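Local atomic coordinates of LbaCas13a H328A (C2c2) (Lachnospiraceae bacterium NK4A179, PDB entry 5WLH), a protein that binds and probably processes CRISPR guide RNA and, guided by it, cleaves RNA as a Cas13a nuclease. Residues F1136-H1141 against Q1175-Y1180. Residues are numbered along the deposited sequence; the frame is centred on the assembly and turned at random.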
ATOM      1  N   PHE A1136      -6.711  19.287   1.354  1.00 17.43           N
ATOM      2  CA  PHE A1136      -6.315  20.320   2.298  1.00 17.88           C
ATOM      3  C   PHE A1136      -6.894  21.659   1.880  1.00 16.95           C
ATOM      4  O   PHE A1136      -7.513  22.362   2.690  1.00 17.29           O
ATOM      5  CB  PHE A1136      -4.792  20.453   2.385  1.00 15.97           C
ATOM      6  CG  PHE A1136      -4.372  21.535   3.332  1.00 17.56           C
ATOM      7  CD1 PHE A1136      -4.304  22.874   2.916  1.00 17.70           C
ATOM      8  CD2 PHE A1136      -4.113  21.236   4.660  1.00 20.58           C
ATOM      9  CE1 PHE A1136      -3.970  23.868   3.817  1.00 19.18           C
ATOM     10  CE2 PHE A1136      -3.751  22.233   5.563  1.00 19.51           C
ATOM     11  CZ  PHE A1136      -3.675  23.546   5.141  1.00 20.18           C
ATOM     12  N   GLN A1137      -6.672  22.027   0.618  1.00 18.79           N
ATOM     13  CA  GLN A1137      -7.177  23.307   0.119  1.00 19.16           C
ATOM     14  C   GLN A1137      -8.693  23.371   0.217  1.00 20.67           C
ATOM     15  O   GLN A1137      -9.246  24.376   0.665  1.00 20.76           O
ATOM     16  CB  GLN A1137      -6.727  23.529  -1.314  1.00 16.31           C
ATOM     17  CG  GLN A1137      -5.224  23.739  -1.430  1.00 20.14           C
ATOM     18  CD  GLN A1137      -4.765  23.814  -2.858  1.00 24.71           C
ATOM     19  OE1 GLN A1137      -5.145  22.989  -3.696  1.00 22.22           O
ATOM     20  NE2 GLN A1137      -3.936  24.801  -3.151  1.00 22.23           N
ATOM     21  N   LEU A1138      -9.380  22.299  -0.183  1.00 17.18           N
ATOM     22  CA  LEU A1138     -10.832  22.269  -0.067  1.00 21.12           C
ATOM     23  C   LEU A1138     -11.273  22.432   1.373  1.00 21.11           C
ATOM     24  O   LEU A1138     -12.195  23.187   1.658  1.00 20.61           O
ATOM     25  CB  LEU A1138     -11.382  20.963  -0.621  1.00 19.40           C
ATOM     26  CG  LEU A1138     -11.444  20.932  -2.134  1.00 21.65           C
ATOM     27  CD1 LEU A1138     -11.860  19.519  -2.563  1.00 24.89           C
ATOM     28  CD2 LEU A1138     -12.469  21.996  -2.681  1.00 21.76           C
ATOM     29  N   GLY A1139     -10.639  21.713   2.299  1.00 19.57           N
ATOM     30  CA  GLY A1139     -11.079  21.794   3.678  1.00 19.59           C
ATOM     31  C   GLY A1139     -10.801  23.154   4.276  1.00 20.38           C
ATOM     32  O   GLY A1139     -11.642  23.715   4.987  1.00 19.77           O
ATOM     33  N   TYR A1140      -9.627  23.701   3.976  1.00 18.04           N
ATOM     34  CA  TYR A1140      -9.227  25.002   4.486  1.00 20.06           C
ATOM     35  C   TYR A1140     -10.125  26.107   3.930  1.00 20.25           C
ATOM     36  O   TYR A1140     -10.663  26.927   4.681  1.00 22.41           O
ATOM     37  CB  TYR A1140      -7.763  25.218   4.121  1.00 18.69           C
ATOM     38  CG  TYR A1140      -7.214  26.567   4.451  1.00 19.16           C
ATOM     39  CD1 TYR A1140      -6.651  26.812   5.692  1.00 23.45           C
ATOM     40  CD2 TYR A1140      -7.272  27.607   3.530  1.00 23.39           C
ATOM     41  CE1 TYR A1140      -6.123  28.065   6.001  1.00 21.91           C
ATOM     42  CE2 TYR A1140      -6.757  28.865   3.832  1.00 22.72           C
ATOM     43  CZ  TYR A1140      -6.182  29.080   5.068  1.00 24.26           C
ATOM     44  OH  TYR A1140      -5.663  30.325   5.365  1.00 25.83           O
ATOM     45  N   HIS A1141     -10.324  26.134   2.613  1.00 18.69           N
ATOM     46  CA  HIS A1141     -11.158  27.208   2.071  1.00 20.45           C
ATOM     47  C   HIS A1141     -12.631  26.989   2.363  1.00 23.16           C
ATOM     48  O   HIS A1141     -13.383  27.963   2.465  1.00 22.58           O
ATOM     49  CB  HIS A1141     -10.899  27.361   0.584  1.00 20.44           C
ATOM     50  CG  HIS A1141      -9.543  27.911   0.300  1.00 20.16           C
ATOM     51  ND1 HIS A1141      -9.235  29.244   0.476  1.00 20.72           N
ATOM     52  CD2 HIS A1141      -8.390  27.298  -0.052  1.00 19.64           C
ATOM     53  CE1 HIS A1141      -7.963  29.438   0.186  1.00 20.93           C
ATOM     54  NE2 HIS A1141      -7.425  28.271  -0.137  1.00 22.79           N
ATOM     55  N   GLN A1175     -13.170  26.324  -8.070  1.00 19.82           N
ATOM     56  CA  GLN A1175     -11.912  26.623  -8.736  1.00 20.57           C
ATOM     57  C   GLN A1175     -10.785  25.755  -8.206  1.00 20.08           C
ATOM     58  O   GLN A1175      -9.873  25.400  -8.965  1.00 18.42           O
ATOM     59  CB  GLN A1175     -11.591  28.113  -8.581  1.00 19.27           C
ATOM     60  CG  GLN A1175     -12.656  28.990  -9.300  1.00 18.14           C
ATOM     61  CD  GLN A1175     -12.276  29.238 -10.742  1.00 22.20           C
ATOM     62  OE1 GLN A1175     -12.673  28.500 -11.639  1.00 23.29           O
ATOM     63  NE2 GLN A1175     -11.451  30.240 -10.964  1.00 25.70           N
ATOM     64  N   ILE A1176     -10.834  25.393  -6.925  1.00 18.71           N
ATOM     65  CA  ILE A1176      -9.842  24.462  -6.396  1.00 19.47           C
ATOM     66  C   ILE A1176      -9.948  23.124  -7.114  1.00 19.00           C
ATOM     67  O   ILE A1176      -8.950  22.569  -7.586  1.00 21.74           O
ATOM     68  CB  ILE A1176      -9.998  24.293  -4.876  1.00 19.72           C
ATOM     69  CG1 ILE A1176      -9.527  25.566  -4.156  1.00 21.84           C
ATOM     70  CG2 ILE A1176      -9.147  23.081  -4.406  1.00 20.82           C
ATOM     71  CD1 ILE A1176      -9.894  25.624  -2.684  1.00 19.76           C
ATOM     72  N   CYS A1177     -11.164  22.589  -7.208  1.00 19.03           N
ATOM     73  CA  CYS A1177     -11.315  21.275  -7.822  1.00 20.42           C
ATOM     74  C   CYS A1177     -10.998  21.322  -9.303  1.00 21.00           C
ATOM     75  O   CYS A1177     -10.468  20.346  -9.853  1.00 19.67           O
ATOM     76  CB  CYS A1177     -12.724  20.731  -7.596  1.00 22.50           C
ATOM     77  SG  CYS A1177     -13.046  20.305  -5.889  1.00 24.97           S
ATOM     78  N   ALA A1178     -11.280  22.449  -9.960  1.00 19.42           N
ATOM     79  CA  ALA A1178     -10.962  22.528 -11.375  1.00 22.31           C
ATOM     80  C   ALA A1178      -9.468  22.388 -11.613  1.00 18.13           C
ATOM     81  O   ALA A1178      -9.057  21.941 -12.682  1.00 22.29           O
ATOM     82  CB  ALA A1178     -11.486  23.832 -11.977  1.00 21.17           C
ATOM     83  N   MET A1179      -8.630  22.790 -10.649  1.00 18.46           N
ATOM     84  CA  MET A1179      -7.198  22.633 -10.863  1.00 21.58           C
ATOM     85  C   MET A1179      -6.806  21.175 -11.024  1.00 20.61           C
ATOM     86  O   MET A1179      -5.781  20.879 -11.636  1.00 22.67           O
ATOM     87  CB  MET A1179      -6.408  23.232  -9.701  1.00 24.05           C
ATOM     88  CG  MET A1179      -6.484  24.730  -9.623  1.00 22.46           C
ATOM     89  SD  MET A1179      -5.258  25.343  -8.429  1.00 24.61           S
ATOM     90  CE  MET A1179      -6.128  25.090  -6.898  1.00 23.97           C
ATOM     91  N   TYR A1180      -7.582  20.258 -10.452  1.00 21.82           N
ATOM     92  CA  TYR A1180      -7.171  18.869 -10.358  1.00 19.14           C
ATOM     93  C   TYR A1180      -7.978  17.918 -11.223  1.00 20.60           C
ATOM     94  O   TYR A1180      -7.693  16.712 -11.217  1.00 21.02           O
ATOM     95  CB  TYR A1180      -7.267  18.409  -8.901  1.00 20.59           C
ATOM     96  CG  TYR A1180      -6.394  19.245  -7.999  1.00 20.75           C
ATOM     97  CD1 TYR A1180      -5.030  19.015  -7.930  1.00 22.23           C
ATOM     98  CD2 TYR A1180      -6.931  20.263  -7.229  1.00 20.77           C
ATOM     99  CE1 TYR A1180      -4.215  19.778  -7.103  1.00 22.85           C
ATOM    100  CE2 TYR A1180      -6.123  21.045  -6.398  1.00 21.39           C
ATOM    101  CZ  TYR A1180      -4.767  20.789  -6.343  1.00 25.61           C
ATOM    102  OH  TYR A1180      -3.961  21.561  -5.536  1.00 24.51           O
TER
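The amide oxygen OE1 of Gln-1137 accepts a hydrogen bond from the phenol OH of Tyr-1180, 2.6 Å between the two oxygens. The oxygen lies at the ring's edge, near its plane, while the hydroxyl sits 31° out of the amide's carbonyl plane; amide and ring planes are turned 65° apart. Beyond CG the glutamine chain runs extended (chi2 174°), which carries CD out toward the tyrosine. NE2 bonds to the carbonyl of Tyr-1226, which fixes how the amide is flipped. Methyl CE of Met-1179 lies 4.0 Å from OE1.

Beside this polar pair, Ile-1176 reaches across with both branches. Its CD1 rests 3.6 Å from the backbone O of Gln-1137 and 3.5 Å from CD2 of His-1141, whose ring bonds through ND1 to the hydroxyl of Tyr-1155. The other branch, CG2, packs on CG of Leu-1138 at 3.9 Å, the two side chains sliding past each other in opposite directions. SG of Cys-1177 meets both leucine methyls, CD1 at 3.6 Å and CD2 at 3.7 Å.

The contact joins helix 1106-1145 to the short helix 1171-1180, the two segments running nearly antiparallel with axes 10.0 Å apart. Tyr-1180 O takes a hydrogen bond from Asn-604 ND2, within a sequence matching the R-X4-H motif of HEPN nucleases, so the packing borders a probable nuclease motif. Everything that touches is buried, so the glutamine, with a partner at both the oxygen and the nitrogen of its amide, brings a polar group into an otherwise largely apolar interface, and the short bond should limit how far the phenol can shift.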